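Local coordinates for BH1408 protein (Bacillus halodurans, PDB 4E0A) that probably acts as an N-acetyltransferase of the GNAT family, moving an acetyl group onto an amine, at residues Ile2-Glu13 with Thr55-Ile66; Lys87-Cys95 with Ile109-Gly117. The protein carries 1 engineered substitution. All coordinates share one frame; numbering follows the deposited sequence. Where two conformers were deposited one is given.

In the fold
Contact 1 joins the outermost strand 2-5 and the start of helix 11-28 to strands 54-62 and 65-77; contact 2 lays helix 105-119 over strand 86-96, one step further across the same sheet. Their centres are 16 Å apart, yet they touch, because helix 105-119 reaches over the sheet as far as the first contact. Leu57 CD1 packs at 4.0 Å from Ile113 CG1, and Thr55 OG1 lies 3.6 Å from Tyr116 CE2. A phosphate ion, probably from the crystallisation liquor, sits at the strand side of contact 2, beside the bulge where relatives bind acetyl-coenzyme A; contact 1 lies toward the 2-5 edge of the sheet.

Contact 1 (Ile2-Glu13 with Thr55-Ile66); sequences IIREATVQDYEE and TVLVFVDEREKI
Glu13 reaches from the first turn of helix 11-28 to the hairpin that joins strands 54-62 and 65-77. A bend at chi2 (-131°) brings its carboxylate to the backbone N of Ile66, which donates to both oxygens: 2.8 Å to Glu13 OE2 and 3.1 Å to Glu13 OE1. The N-H approaches from above the carboxylate plane. Nearer its backbone, Glu13 CB rests on Ile66 CG1 at 3.6 Å, so the methylene part of the acid helps to cover the buried isoleucine.

Val58 holds the middle. Its N and O both pair with Arg4, the N giving a nearly straight bond to Arg4 O at 2.9 Å; Ile2 and Val60 pair likewise, and strand 2-5 is thereby set antiparallel on the edge of the sheet. Val58 CG2, wedged between its own N and carbonyl carbon, lies over one face of the Arg4 guanidinium, 3.5 Å from NH1, while Val58 CG1 touches Ala6 CB. The guanidinium meets Asp10 end-on in a two-pronged salt bridge: Arg4 NH1 bonds to the syn lone pair of Asp10 OD2 (2.8 Å) and Arg4 NH2 to Asp10 OD1, both oxygens in the guanidinium plane. NH1 also bonds to Glu5 O, and Asp10 OD2 takes a further hydrogen bond from Thr7 N, tying the turn after the strand to the arginine.

The buried Asp10 carboxylate probably has its charge balanced by Arg4. Glu13 is placed differently: the close Glu64 O, 2.8 Å from Glu13 OE2, would tend to raise its pKa, but the Ile66 N-H and nearby positive charges probably offset this.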
loop_
_atom_site.group_PDB
_atom_site.type_symbol
_atom_site.label_atom_id
_atom_site.label_comp_id
_atom_site.label_asym_id
_atom_site.label_seq_id
_atom_site.Cartn_x
_atom_site.Cartn_y
_atom_site.Cartn_z
ATOM N N ILE A 2 19.784 23.491 12.330
ATOM C CA ILE A 2 18.471 24.008 11.959
ATOM C C ILE A 2 17.693 23.006 11.108
ATOM O O ILE A 2 18.281 22.174 10.412
ATOM C CB ILE A 2 18.553 25.333 11.143
ATOM C CG1 ILE A 2 19.236 25.104 9.800
ATOM C CG2 ILE A 2 19.259 26.462 11.909
ATOM C CD1 ILE A 2 19.184 26.305 8.909
ATOM N N ILE A 3 16.370 23.099 11.189
ATOM C CA ILE A 3 15.465 22.509 10.215
ATOM C C ILE A 3 14.822 23.646 9.409
ATOM O O ILE A 3 14.370 24.642 9.969
ATOM C CB ILE A 3 14.380 21.635 10.902
ATOM C CG1 ILE A 3 15.047 20.441 11.591
ATOM C CG2 ILE A 3 13.323 21.155 9.891
ATOM C CD1 ILE A 3 14.082 19.536 12.336
ATOM N N ARG A 4 14.814 23.506 8.089
ATOM C CA ARG A 4 14.215 24.508 7.213
ATOM C C ARG A 4 13.645 23.797 6.000
ATOM O O ARG A 4 13.949 22.637 5.765
ATOM C CB ARG A 4 15.253 25.541 6.759
ATOM C CG ARG A 4 16.488 24.945 6.093
ATOM C CD ARG A 4 17.222 26.004 5.268
ATOM N NE ARG A 4 18.457 25.495 4.671
ATOM C CZ ARG A 4 18.521 24.834 3.519
ATOM N NH1 ARG A 4 17.415 24.584 2.835
ATOM N NH2 ARG A 4 19.694 24.408 3.053
ATOM N N GLU A 5 12.821 24.489 5.228
ATOM C CA GLU A 5 12.397 23.941 3.957
ATOM C C GLU A 5 13.569 23.922 3.001
ATOM O O GLU A 5 14.471 24.747 3.089
ATOM C CB GLU A 5 11.211 24.720 3.373
ATOM C CG GLU A 5 9.936 24.557 4.191
ATOM C CD GLU A 5 8.673 24.841 3.387
ATOM O OE1 GLU A 5 8.773 25.398 2.274
ATOM O OE2 GLU A 5 7.577 24.499 3.873
ATOM N N ALA A 6 13.560 22.946 2.102
ATOM C CA ALA A 6 14.606 22.814 1.107
ATOM C C ALA A 6 14.540 23.944 0.087
ATOM O O ALA A 6 13.511 24.618 -0.076
ATOM C CB ALA A 6 14.484 21.465 0.397
ATOM N N THR A 7 15.651 24.160 -0.594
ATOM C CA THR A 7 15.620 24.950 -1.815
ATOM C C THR A 7 16.134 24.075 -2.948
ATOM O O THR A 7 16.662 22.981 -2.718
ATOM C CB THR A 7 16.477 26.224 -1.716
ATOM O OG1 THR A 7 17.845 25.904 -1.995
ATOM C CG2 THR A 7 16.367 26.843 -0.328
ATOM N N VAL A 8 15.989 24.561 -4.172
ATOM C CA VAL A 8 16.450 23.821 -5.342
ATOM C C VAL A 8 17.938 23.486 -5.234
ATOM O O VAL A 8 18.364 22.394 -5.594
ATOM C CB VAL A 8 16.118 24.581 -6.650
ATOM C CG1 VAL A 8 16.989 24.103 -7.807
ATOM C CG2 VAL A 8 14.632 24.422 -6.975
ATOM N N GLN A 9 18.706 24.412 -4.683
ATOM C CA GLN A 9 20.145 24.243 -4.477
ATOM C C GLN A 9 20.515 23.052 -3.563
ATOM O O GLN A 9 21.671 22.634 -3.510
ATOM C CB GLN A 9 20.722 25.548 -3.918
ATOM C CG GLN A 9 22.240 25.635 -3.836
ATOM C CD GLN A 9 22.707 26.942 -3.203
ATOM O OE1 GLN A 9 21.892 27.789 -2.832
ATOM N NE2 GLN A 9 24.023 27.109 -3.078
ATOM N N ASP A 10 19.533 22.512 -2.847
ATOM C CA ASP A 10 19.763 21.370 -1.966
ATOM C C ASP A 10 19.799 20.034 -2.714
ATOM O O ASP A 10 20.100 19.007 -2.114
ATOM C CB ASP A 10 18.693 21.302 -0.861
ATOM C CG ASP A 10 18.797 22.457 0.118
ATOM O OD1 ASP A 10 19.930 22.922 0.358
ATOM O OD2 ASP A 10 17.753 22.895 0.644
ATOM N N TYR A 11 19.510 20.059 -4.017
ATOM C CA TYR A 11 19.316 18.820 -4.770
ATOM C C TYR A 11 20.446 17.794 -4.614
ATOM O O TYR A 11 20.195 16.631 -4.289
ATOM C CB TYR A 11 19.046 19.080 -6.266
ATOM C CG TYR A 11 19.201 17.795 -7.051
ATOM C CD1 TYR A 11 18.255 16.783 -6.941
ATOM C CD2 TYR A 11 20.326 17.562 -7.842
ATOM C CE1 TYR A 11 18.405 15.578 -7.618
ATOM C CE2 TYR A 11 20.487 16.356 -8.519
ATOM C CZ TYR A 11 19.525 15.374 -8.406
ATOM O OH TYR A 11 19.669 14.176 -9.061
ATOM N N GLU A 12 21.682 18.214 -4.860
ATOM C CA GLU A 12 22.791 17.269 -4.903
ATOM C C GLU A 12 22.949 16.504 -3.593
ATOM O O GLU A 12 23.097 15.283 -3.591
ATOM C CB GLU A 12 24.111 17.960 -5.307
ATOM C CG GLU A 12 24.277 18.017 -6.819
ATOM C CD GLU A 12 25.497 18.798 -7.283
ATOM O OE1 GLU A 12 26.372 19.118 -6.453
ATOM O OE2 GLU A 12 25.567 19.095 -8.497
ATOM N N GLU A 13 22.891 17.227 -2.485
ATOM C CA GLU A 13 22.958 16.603 -1.176
ATOM C C GLU A 13 21.758 15.724 -0.879
ATOM O O GLU A 13 21.907 14.622 -0.354
ATOM C CB GLU A 13 23.050 17.665 -0.102
ATOM C CG GLU A 13 24.370 18.328 -0.082
ATOM C CD GLU A 13 24.906 18.358 1.299
ATOM O OE1 GLU A 13 25.293 17.283 1.810
ATOM O OE2 GLU A 13 24.899 19.455 1.876
ATOM N N THR A 55 5.872 19.312 0.476
ATOM C CA THR A 55 6.842 20.086 1.234
ATOM C C THR A 55 8.122 19.266 1.414
ATOM O O THR A 55 8.063 18.071 1.705
ATOM C CB THR A 55 6.303 20.428 2.640
ATOM O OG1 THR A 55 5.053 21.119 2.525
ATOM C CG2 THR A 55 7.302 21.294 3.401
ATOM N N VAL A 56 9.274 19.908 1.256
ATOM C CA VAL A 56 10.541 19.223 1.502
ATOM C C VAL A 56 11.267 19.893 2.650
ATOM O O VAL A 56 11.453 21.111 2.639
ATOM C CB VAL A 56 11.430 19.213 0.262
ATOM C CG1 VAL A 56 12.686 18.376 0.527
ATOM C CG2 VAL A 56 10.643 18.673 -0.940
ATOM N N LEU A 57 11.645 19.099 3.651
ATOM C CA LEU A 57 12.319 19.601 4.860
ATOM C C LEU A 57 13.742 19.076 4.897
ATOM O O LEU A 57 13.974 17.935 4.525
ATOM C CB LEU A 57 11.593 19.090 6.097
ATOM C CG LEU A 57 10.171 19.607 6.281
ATOM C CD1 LEU A 57 9.414 18.752 7.307
ATOM C CD2 LEU A 57 10.222 21.063 6.718
ATOM N N VAL A 58 14.699 19.898 5.330
ATOM C CA VAL A 58 16.076 19.430 5.490
ATOM C C VAL A 58 16.615 19.801 6.858
ATOM O O VAL A 58 16.243 20.824 7.429
ATOM C CB VAL A 58 17.059 20.005 4.420
ATOM C CG1 VAL A 58 16.703 19.520 3.012
ATOM C CG2 VAL A 58 17.109 21.537 4.484
ATOM N N PHE A 59 17.475 18.938 7.381
ATOM C CA PHE A 59 18.199 19.198 8.605
ATOM C C PHE A 59 19.623 19.580 8.209
ATOM O O PHE A 59 20.287 18.836 7.482
ATOM C CB PHE A 59 18.241 17.946 9.488
ATOM C CG PHE A 59 19.044 18.134 10.746
ATOM C CD1 PHE A 59 20.382 17.782 10.788
ATOM C CD2 PHE A 59 18.462 18.686 11.881
ATOM C CE1 PHE A 59 21.124 17.972 11.940
ATOM C CE2 PHE A 59 19.197 18.870 13.030
ATOM C CZ PHE A 59 20.530 18.506 13.058
ATOM N N VAL A 60 20.092 20.738 8.672
ATOM C CA VAL A 60 21.443 21.197 8.346
ATOM C C VAL A 60 22.248 21.340 9.622
ATOM O O VAL A 60 21.839 22.054 10.539
ATOM C CB VAL A 60 21.451 22.570 7.626
ATOM C CG1 VAL A 60 22.868 22.969 7.298
ATOM C CG2 VAL A 60 20.587 22.545 6.379
ATOM N N ASP A 61 23.392 20.665 9.683
ATOM C CA ASP A 61 24.206 20.658 10.896
ATOM C C ASP A 61 25.635 21.094 10.613
ATOM O O ASP A 61 26.383 21.439 11.532
ATOM C CB ASP A 61 24.222 19.257 11.515
ATOM C CG ASP A 61 24.357 19.288 13.030
ATOM O OD1 ASP A 61 24.206 20.377 13.632
ATOM O OD2 ASP A 61 24.600 18.218 13.623
ATOM N N GLU A 62 26.015 21.054 9.342
ATOM C CA GLU A 62 27.370 21.402 8.942
ATOM C C GLU A 62 27.386 22.160 7.632
ATOM O O GLU A 62 26.512 21.959 6.787
ATOM C CB GLU A 62 28.245 20.152 8.836
ATOM C CG GLU A 62 29.410 20.165 9.805
ATOM C CD GLU A 62 29.714 21.564 10.321
ATOM O OE1 GLU A 62 29.249 21.912 11.432
ATOM O OE2 GLU A 62 30.414 22.317 9.616
ATOM N N ARG A 63 28.379 23.033 7.475
ATOM C CA ARG A 63 28.536 23.805 6.249
ATOM C C ARG A 63 28.541 22.883 5.034
ATOM O O ARG A 63 29.300 21.911 4.980
ATOM C CB ARG A 63 29.813 24.661 6.284
ATOM C CG ARG A 63 30.886 24.162 7.240
ATOM C CD ARG A 63 32.199 23.819 6.541
ATOM N NE ARG A 63 32.885 25.001 6.022
ATOM C CZ ARG A 63 34.205 25.101 5.886
ATOM N NH1 ARG A 63 34.993 24.093 6.238
ATOM N NH2 ARG A 63 34.739 26.216 5.403
ATOM N N GLU A 64 27.662 23.189 4.083
ATOM C CA GLU A 64 27.509 22.405 2.860
ATOM C C GLU A 64 27.206 20.928 3.141
ATOM O O GLU A 64 27.629 20.051 2.384
ATOM C CB GLU A 64 28.752 22.548 1.963
ATOM C CG GLU A 64 29.052 23.987 1.517
ATOM C CD GLU A 64 30.355 24.544 2.096
ATOM O OE1 GLU A 64 31.010 23.841 2.901
ATOM O OE2 GLU A 64 30.727 25.686 1.744
ATOM N N LYS A 65 26.478 20.656 4.225
ATOM C CA LYS A 65 26.073 19.282 4.537
ATOM C C LYS A 65 24.640 19.124 5.071
ATOM O O LYS A 65 24.317 19.535 6.190
ATOM C CB LYS A 65 27.087 18.565 5.434
ATOM C CG LYS A 65 28.123 17.753 4.663
ATOM C CD LYS A 65 28.666 16.602 5.506
ATOM C CE LYS A 65 29.599 15.686 4.709
ATOM N NZ LYS A 65 28.891 14.859 3.678
ATOM N N ILE A 66 23.791 18.507 4.252
ATOM C CA ILE A 66 22.446 18.134 4.673
ATOM C C ILE A 66 22.536 16.798 5.400
ATOM O O ILE A 66 22.927 15.792 4.803
ATOM C CB ILE A 66 21.512 17.966 3.453
ATOM C CG1 ILE A 66 21.359 19.282 2.687
ATOM C CG2 ILE A 66 20.140 17.394 3.871
ATOM C CD1 ILE A 66 20.755 20.377 3.488
HETATM O O HOH W 1 9.147 22.739 0.402
#

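Contact 2 (Lys87-Cys95 with Ile109-Gly117); sequences KTVYISDLC and IFEAIISYG. With PO4 (phosphate ion), chain E.
In the beta-alpha-beta unit made by strand 86-96, helix 105-119 and strand 124-130, the helix packs back across its leading strand, running nearly antiparallel to it at 158° with the axes 9.2 Å apart. Val89, Ile91 and Leu94 point from the strand at the helix, and the contact is wholly apolar. Ile91 CD1 touches both Phe110 CE1 and Ile113 CD1, each at 3.8 Å, its side chain crossing that of Phe110 at about a right angle. Leu94 CD1 comes to the edge of the Phe110 ring, near its plane, and also meets Ile109 CG2 and Ile113 CD1. At the other end Val89 CG2 abuts the edge of the Tyr116 ring at CD1 (3.7 Å) and sits equally close to Gly117 CA, where the helix backbone itself comes nearest to the strand. With Ile91 cut back to an alanine, Phe110 CE1 and Ile113 CD1 would probably lose their shared methyl neighbour, leaving a gap against the strand and the ring freer to turn.

Between Ile91 and Leu94 the strand carries a classic beta bulge, Ser92 and Asp93 both facing Val71, consistent with the bulge that in GNAT relatives helps to splay this strand from 124-130, where acetyl-coenzyme A binds. A phosphate ion lies there, weakly hydrogen-bonded from Leu94 N to its O1 (3.3 Å). Phe110, its CG anti to the backbone N (chi1 -163°), swings its ring toward the strand and also packs against Leu143 and Met145 of its own chain and Leu154 of the second subunit.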
loop_
_atom_site.group_PDB
_atom_site.type_symbol
_atom_site.label_atom_id
_atom_site.label_comp_id
_atom_site.label_asym_id
_atom_site.label_seq_id
_atom_site.Cartn_x
_atom_site.Cartn_y
_atom_site.Cartn_z
ATOM N N LYS A 87 -8.165 13.095 5.206
ATOM C CA LYS A 87 -7.076 14.045 4.994
ATOM C C LYS A 87 -5.851 13.553 5.762
ATOM O O LYS A 87 -5.906 13.339 6.975
ATOM C CB LYS A 87 -7.503 15.441 5.470
ATOM C CG LYS A 87 -6.531 16.561 5.099
ATOM C CD LYS A 87 -7.047 17.930 5.557
ATOM C CE LYS A 87 -6.152 19.045 5.014
ATOM N NZ LYS A 87 -6.607 20.392 5.462
ATOM N N THR A 88 -4.747 13.340 5.057
ATOM C CA THR A 88 -3.540 12.868 5.724
ATOM C C THR A 88 -2.300 13.608 5.260
ATOM O O THR A 88 -2.312 14.309 4.237
ATOM C CB THR A 88 -3.277 11.355 5.460
ATOM O OG1 THR A 88 -3.264 11.101 4.049
ATOM C CG2 THR A 88 -4.337 10.476 6.135
ATOM N N VAL A 89 -1.226 13.432 6.014
ATOM C CA VAL A 89 0.103 13.756 5.512
ATOM C C VAL A 89 0.757 12.443 5.129
ATOM O O VAL A 89 0.824 11.523 5.948
ATOM C CB VAL A 89 0.968 14.444 6.577
ATOM C CG1 VAL A 89 2.413 14.540 6.096
ATOM C CG2 VAL A 89 0.422 15.816 6.899
ATOM N N TYR A 90 1.235 12.341 3.895
ATOM C CA TYR A 90 1.914 11.126 3.467
ATOM C C TYR A 90 3.401 11.393 3.321
ATOM O O TYR A 90 3.816 12.281 2.564
ATOM C CB TYR A 90 1.359 10.618 2.148
ATOM C CG TYR A 90 1.989 9.314 1.706
ATOM C CD1 TYR A 90 1.632 8.114 2.309
ATOM C CD2 TYR A 90 2.955 9.280 0.693
ATOM C CE1 TYR A 90 2.205 6.905 1.905
ATOM C CE2 TYR A 90 3.539 8.077 0.300
ATOM C CZ TYR A 90 3.149 6.896 0.906
ATOM O OH TYR A 90 3.713 5.695 0.516
ATOM N N ILE A 91 4.200 10.644 4.068
ATOM C CA ILE A 91 5.645 10.790 3.997
ATOM C C ILE A 91 6.163 9.864 2.899
ATOM O O ILE A 91 6.189 8.650 3.079
ATOM C CB ILE A 91 6.312 10.410 5.330
ATOM C CG1 ILE A 91 5.776 11.284 6.479
ATOM C CG2 ILE A 91 7.819 10.531 5.204
ATOM C CD1 ILE A 91 6.284 10.851 7.840
ATOM N N SER A 92 6.572 10.438 1.772
ATOM C CA SER A 92 7.092 9.653 0.652
ATOM C C SER A 92 8.588 9.360 0.795
ATOM O O SER A 92 9.084 8.362 0.277
ATOM C CB SER A 92 6.799 10.357 -0.678
ATOM O OG SER A 92 7.471 11.599 -0.747
ATOM N N ASP A 93 9.296 10.215 1.527
ATOM C CA ASP A 93 10.716 10.006 1.791
ATOM C C ASP A 93 11.082 10.542 3.168
ATOM O O ASP A 93 10.588 11.589 3.588
ATOM C CB ASP A 93 11.567 10.724 0.739
ATOM C CG ASP A 93 11.226 10.290 -0.680
ATOM O OD1 ASP A 93 10.359 10.938 -1.321
ATOM O OD2 ASP A 93 11.804 9.279 -1.135
ATOM N N LEU A 94 11.957 9.835 3.864
ATOM C CA LEU A 94 12.592 10.383 5.062
ATOM C C LEU A 94 13.920 9.677 5.262
ATOM O O LEU A 94 13.967 8.524 5.724
ATOM C CB LEU A 94 11.688 10.253 6.301
ATOM C CG LEU A 94 12.051 11.053 7.564
ATOM C CD1 LEU A 94 10.859 11.185 8.494
ATOM C CD2 LEU A 94 13.246 10.446 8.332
ATOM N N CYS A 95 15.004 10.379 4.933
ATOM C CA CYS A 95 16.334 9.792 4.965
ATOM C C CYS A 95 17.247 10.546 5.919
ATOM O O CYS A 95 17.303 11.772 5.892
ATOM C CB CYS A 95 16.960 9.810 3.566
ATOM S SG CYS A 95 15.922 9.142 2.240
ATOM N N ILE A 109 13.164 15.690 12.625
ATOM C CA ILE A 109 12.449 15.837 11.343
ATOM C C ILE A 109 10.997 15.375 11.475
ATOM O O ILE A 109 10.068 16.051 11.021
ATOM C CB ILE A 109 13.123 15.058 10.208
ATOM C CG1 ILE A 109 14.435 15.742 9.800
ATOM C CG2 ILE A 109 12.181 14.953 8.990
ATOM C CD1 ILE A 109 14.206 17.014 9.055
ATOM N N PHE A 110 10.802 14.233 12.121
ATOM C CA PHE A 110 9.453 13.695 12.308
ATOM C C PHE A 110 8.570 14.628 13.140
ATOM O O PHE A 110 7.394 14.803 12.851
ATOM C CB PHE A 110 9.502 12.320 12.974
ATOM C CG PHE A 110 8.222 11.537 12.842
ATOM C CD1 PHE A 110 7.934 10.844 11.664
ATOM C CD2 PHE A 110 7.313 11.487 13.888
ATOM C CE1 PHE A 110 6.767 10.107 11.525
ATOM C CE2 PHE A 110 6.136 10.751 13.765
ATOM C CZ PHE A 110 5.858 10.053 12.586
ATOM N N GLU A 111 9.140 15.221 14.182
ATOM C CA GLU A 111 8.414 16.209 14.964
ATOM C C GLU A 111 7.949 17.387 14.105
ATOM O O GLU A 111 6.831 17.872 14.269
ATOM C CB GLU A 111 9.257 16.669 16.153
ATOM C CG GLU A 111 9.251 15.639 17.267
ATOM C CD GLU A 111 10.383 15.815 18.250
ATOM O OE1 GLU A 111 11.307 16.603 17.964
ATOM O OE2 GLU A 111 10.347 15.152 19.308
ATOM N N ALA A 112 8.800 17.825 13.182
ATOM C CA ALA A 112 8.428 18.880 12.248
ATOM C C ALA A 112 7.237 18.447 11.390
ATOM O O ALA A 112 6.331 19.233 11.117
ATOM C CB ALA A 112 9.613 19.237 11.359
ATOM N N ILE A 113 7.235 17.186 10.979
ATOM C CA ILE A 113 6.142 16.667 10.158
ATOM C C ILE A 113 4.837 16.637 10.955
ATOM O O ILE A 113 3.789 17.009 10.435
ATOM C CB ILE A 113 6.485 15.297 9.559
ATOM C CG1 ILE A 113 7.713 15.430 8.637
ATOM C CG2 ILE A 113 5.310 14.714 8.779
ATOM C CD1 ILE A 113 8.236 14.119 8.121
ATOM N N ILE A 114 4.911 16.229 12.218
ATOM C CA ILE A 114 3.736 16.269 13.090
ATOM C C ILE A 114 3.159 17.682 13.162
ATOM O O ILE A 114 1.953 17.876 13.001
ATOM C CB ILE A 114 4.046 15.766 14.509
ATOM C CG1 ILE A 114 4.367 14.273 14.492
ATOM C CG2 ILE A 114 2.855 16.043 15.448
ATOM C CD1 ILE A 114 4.963 13.746 15.799
ATOM N N SER A 115 4.027 18.671 13.376
ATOM C CA SER A 115 3.588 20.060 13.460
ATOM C C SER A 115 2.876 20.482 12.187
ATOM O O SER A 115 1.883 21.209 12.235
ATOM C CB SER A 115 4.766 20.995 13.731
ATOM O OG SER A 115 5.228 20.844 15.057
ATOM N N TYR A 116 3.384 20.017 11.054
ATOM C CA TYR A 116 2.762 20.276 9.770
ATOM C C TYR A 116 1.373 19.641 9.720
ATOM O O TYR A 116 0.403 20.287 9.320
ATOM C CB TYR A 116 3.637 19.720 8.638
ATOM C CG TYR A 116 3.065 19.938 7.258
ATOM C CD1 TYR A 116 2.305 18.955 6.632
ATOM C CD2 TYR A 116 3.284 21.130 6.575
ATOM C CE1 TYR A 116 1.778 19.150 5.367
ATOM C CE2 TYR A 116 2.757 21.337 5.309
ATOM C CZ TYR A 116 2.004 20.343 4.710
ATOM O OH TYR A 116 1.478 20.545 3.455
ATOM N N GLY A 117 1.286 18.369 10.097
ATOM C CA GLY A 117 0.012 17.662 10.097
ATOM C C GLY A 117 -1.004 18.371 10.980
ATOM O O GLY A 117 -2.141 18.595 10.569
HETATM P P PO4 E . 9.384 6.466 4.008
HETATM O O1 PO4 E . 10.425 7.052 3.085
HETATM O O2 PO4 E . 10.028 5.528 5.006
HETATM O O3 PO4 E . 8.695 7.578 4.753
HETATM O O4 PO4 E . 8.362 5.723 3.181
#